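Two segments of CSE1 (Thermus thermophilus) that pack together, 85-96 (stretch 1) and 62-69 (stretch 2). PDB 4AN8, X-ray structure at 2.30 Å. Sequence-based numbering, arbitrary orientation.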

# COMPACT_ATOMS: atom_id res chain seq x y z
N GLY A 85 18.27 1.41 -18.47
CA GLY A 85 18.18 0.01 -18.08
C GLY A 85 19.10 -0.34 -16.93
O GLY A 85 20.01 0.43 -16.63
N PHE A 86 18.83 -1.47 -16.28
CA PHE A 86 19.69 -2.02 -15.23
C PHE A 86 20.88 -2.74 -15.85
O PHE A 86 20.79 -3.22 -16.98
CB PHE A 86 18.95 -3.07 -14.39
CG PHE A 86 17.75 -2.55 -13.67
CD1 PHE A 86 17.88 -1.63 -12.64
CD2 PHE A 86 16.48 -3.00 -14.01
CE1 PHE A 86 16.77 -1.16 -11.98
CE2 PHE A 86 15.37 -2.53 -13.36
CZ PHE A 86 15.51 -1.61 -12.35
N PRO A 87 21.98 -2.86 -15.09
CA PRO A 87 23.06 -3.78 -15.45
C PRO A 87 22.48 -5.18 -15.66
O PRO A 87 21.82 -5.71 -14.76
CB PRO A 87 23.96 -3.77 -14.22
CG PRO A 87 23.78 -2.42 -13.67
CD PRO A 87 22.32 -2.08 -13.89
N GLN A 88 22.73 -5.75 -16.84
CA GLN A 88 22.08 -7.00 -17.24
C GLN A 88 22.78 -8.25 -16.72
O GLN A 88 22.13 -9.22 -16.34
CB GLN A 88 22.01 -7.07 -18.75
CG GLN A 88 21.47 -5.82 -19.36
CD GLN A 88 20.01 -5.93 -19.70
OE1 GLN A 88 19.61 -6.76 -20.52
NE2 GLN A 88 19.18 -5.09 -19.06
N ASP A 89 24.10 -8.23 -16.74
CA ASP A 89 24.88 -9.40 -16.37
C ASP A 89 24.72 -9.78 -14.90
O ASP A 89 24.48 -10.95 -14.60
CB ASP A 89 26.36 -9.22 -16.73
CG ASP A 89 26.69 -9.74 -18.13
OD1 ASP A 89 25.78 -10.22 -18.85
OD2 ASP A 89 27.89 -9.67 -18.52
N PRO A 90 24.86 -8.81 -13.98
CA PRO A 90 24.58 -9.11 -12.58
C PRO A 90 23.19 -9.75 -12.41
O PRO A 90 23.05 -10.71 -11.66
CB PRO A 90 24.60 -7.73 -11.92
CG PRO A 90 25.51 -6.92 -12.81
CD PRO A 90 25.21 -7.39 -14.19
N ILE A 91 22.19 -9.22 -13.10
CA ILE A 91 20.86 -9.80 -12.99
C ILE A 91 20.79 -11.24 -13.54
O ILE A 91 20.25 -12.14 -12.88
CB ILE A 91 19.80 -8.87 -13.65
CG1 ILE A 91 19.65 -7.60 -12.81
CG2 ILE A 91 18.46 -9.62 -13.85
CD1 ILE A 91 18.82 -6.53 -13.48
N ARG A 92 21.33 -11.46 -14.73
CA ARG A 92 21.41 -12.80 -15.28
C ARG A 92 22.18 -13.76 -14.37
O ARG A 92 21.74 -14.87 -14.12
CB ARG A 92 22.06 -12.79 -16.66
CG ARG A 92 21.21 -12.17 -17.73
CD ARG A 92 21.84 -12.42 -19.09
NE ARG A 92 21.45 -11.40 -20.06
CZ ARG A 92 20.36 -11.48 -20.81
NH1 ARG A 92 19.55 -12.52 -20.69
NH2 ARG A 92 20.08 -10.51 -21.69
N ASP A 93 23.34 -13.34 -13.88
CA ASP A 93 24.10 -14.18 -12.98
C ASP A 93 23.31 -14.57 -11.72
O ASP A 93 23.24 -15.74 -11.37
CB ASP A 93 25.44 -13.53 -12.61
CG ASP A 93 26.40 -13.45 -13.79
OD1 ASP A 93 26.20 -14.20 -14.79
OD2 ASP A 93 27.35 -12.63 -13.72
N TYR A 94 22.74 -13.59 -11.05
CA TYR A 94 21.93 -13.85 -9.87
C TYR A 94 20.78 -14.81 -10.17
O TYR A 94 20.59 -15.79 -9.46
CB TYR A 94 21.42 -12.54 -9.27
CG TYR A 94 20.74 -12.72 -7.94
CD1 TYR A 94 19.38 -12.98 -7.86
CD2 TYR A 94 21.47 -12.62 -6.75
CE1 TYR A 94 18.75 -13.15 -6.66
CE2 TYR A 94 20.85 -12.78 -5.53
CZ TYR A 94 19.48 -13.04 -5.49
OH TYR A 94 18.84 -13.21 -4.28
N LEU A 95 20.04 -14.56 -11.24
CA LEU A 95 18.92 -15.43 -11.60
C LEU A 95 19.33 -16.88 -11.96
O LEU A 95 18.62 -17.85 -11.67
CB LEU A 95 18.12 -14.80 -12.75
CG LEU A 95 17.32 -13.55 -12.37
CD1 LEU A 95 16.49 -13.05 -13.54
CD2 LEU A 95 16.42 -13.81 -11.15
N ASN A 96 20.49 -17.02 -12.61
CA ASN A 96 21.02 -18.34 -12.93
C ASN A 96 21.44 -19.07 -11.67
O ASN A 96 21.18 -20.25 -11.52
CB ASN A 96 22.18 -18.23 -13.92
CG ASN A 96 21.72 -17.76 -15.28
OD1 ASN A 96 20.61 -18.06 -15.72
ND2 ASN A 96 22.58 -17.02 -15.97
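Stretch 2, residues 62-69: AVLHRALS

Where two helices cross steeply, a small residue at the crossing lets the backbones approach while larger side chains close the gaps around it, and this pair from CSE1 is a compact example. Residues 62-67 of stretch 2 are helical, and their axis passes 9.3 Å from that of helix 88-96, the N-to-C directions making an angle of 105°. The closest CA atoms across the pair are those of Tyr94 and Ala67, 5.2 Å apart. Ala67 brings only a methyl here, its CB resting 3.4 Å from Tyr94 CB and 4.1 Å from Ile91 CA. The Tyr94 ring, with chi1 in the t rotamer, lies against helix 62-67: Ala67 N and Val63 O sit over one face, and Tyr94 OH comes 3.4 Å from Arg66 CB.

Toward the start of stretch 1, leucines supply the bumps. Leu64 CD2 stands 3.7 Å from the centroid of the Phe86 ring, almost on its normal, in a CH-pi contact, and also 3.7 Å from Ile91 CD1. Leu68 sends CD2 among Pro87, Pro90 and Ile91, 3.8 Å from Pro90 CB. No direct hydrogen bond joins the stretches; one water bridges them, donating to Ala67 O (2.9 Å from the water oxygen) and Pro90 O (3.0 Å).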

# COMPACT_ATOMS: atom_id res chain seq x y z
N ALA A 62 13.24 -7.02 -4.39
CA ALA A 62 14.06 -7.94 -3.62
C ALA A 62 15.13 -8.50 -4.54
O ALA A 62 16.32 -8.45 -4.22
CB ALA A 62 13.21 -9.09 -3.05
N VAL A 63 14.72 -9.01 -5.70
CA VAL A 63 15.66 -9.55 -6.65
C VAL A 63 16.72 -8.52 -7.08
O VAL A 63 17.91 -8.82 -7.10
CB VAL A 63 14.98 -10.16 -7.89
CG1 VAL A 63 16.03 -10.60 -8.87
CG2 VAL A 63 14.11 -11.37 -7.49
N LEU A 64 16.28 -7.31 -7.42
CA LEU A 64 17.20 -6.25 -7.84
C LEU A 64 18.23 -5.90 -6.79
O LEU A 64 19.42 -5.81 -7.08
CB LEU A 64 16.45 -4.98 -8.23
CG LEU A 64 15.76 -5.02 -9.59
CD1 LEU A 64 14.71 -3.91 -9.77
CD2 LEU A 64 16.82 -5.01 -10.73
N HIS A 65 17.78 -5.68 -5.56
CA HIS A 65 18.68 -5.32 -4.48
C HIS A 65 19.77 -6.38 -4.27
O HIS A 65 20.91 -6.04 -4.01
CB HIS A 65 17.93 -5.12 -3.18
CG HIS A 65 17.23 -3.80 -3.08
ND1 HIS A 65 17.80 -2.63 -3.52
CD2 HIS A 65 16.00 -3.48 -2.60
CE1 HIS A 65 16.97 -1.62 -3.27
NE2 HIS A 65 15.88 -2.11 -2.71
N ARG A 66 19.41 -7.65 -4.36
CA ARG A 66 20.38 -8.69 -4.10
C ARG A 66 21.29 -8.86 -5.31
O ARG A 66 22.50 -8.92 -5.18
CB ARG A 66 19.67 -10.00 -3.74
CG ARG A 66 18.80 -9.87 -2.51
CD ARG A 66 19.64 -9.45 -1.31
NE ARG A 66 20.54 -10.52 -0.88
CZ ARG A 66 21.35 -10.42 0.16
NH1 ARG A 66 21.36 -9.29 0.88
NH2 ARG A 66 22.14 -11.44 0.49
N ALA A 67 20.69 -8.92 -6.50
CA ALA A 67 21.47 -9.12 -7.72
C ALA A 67 22.45 -7.98 -7.96
O ALA A 67 23.55 -8.23 -8.42
CB ALA A 67 20.58 -9.30 -8.91
N LEU A 68 22.07 -6.75 -7.64
CA LEU A 68 22.93 -5.59 -7.86
C LEU A 68 23.69 -5.21 -6.59
O LEU A 68 24.51 -4.30 -6.59
CB LEU A 68 22.12 -4.39 -8.37
CG LEU A 68 21.30 -4.68 -9.62
CD1 LEU A 68 20.40 -3.52 -9.99
CD2 LEU A 68 22.22 -5.04 -10.78
N SER A 69 23.39 -5.89 -5.50
CA SER A 69 24.08 -5.63 -4.25
C SER A 69 24.07 -4.14 -3.93
O SER A 69 25.06 -3.57 -3.49
CB SER A 69 25.51 -6.16 -4.37
OG SER A 69 26.04 -6.38 -3.09
O HOH W 1 24.78 -10.72 -9.21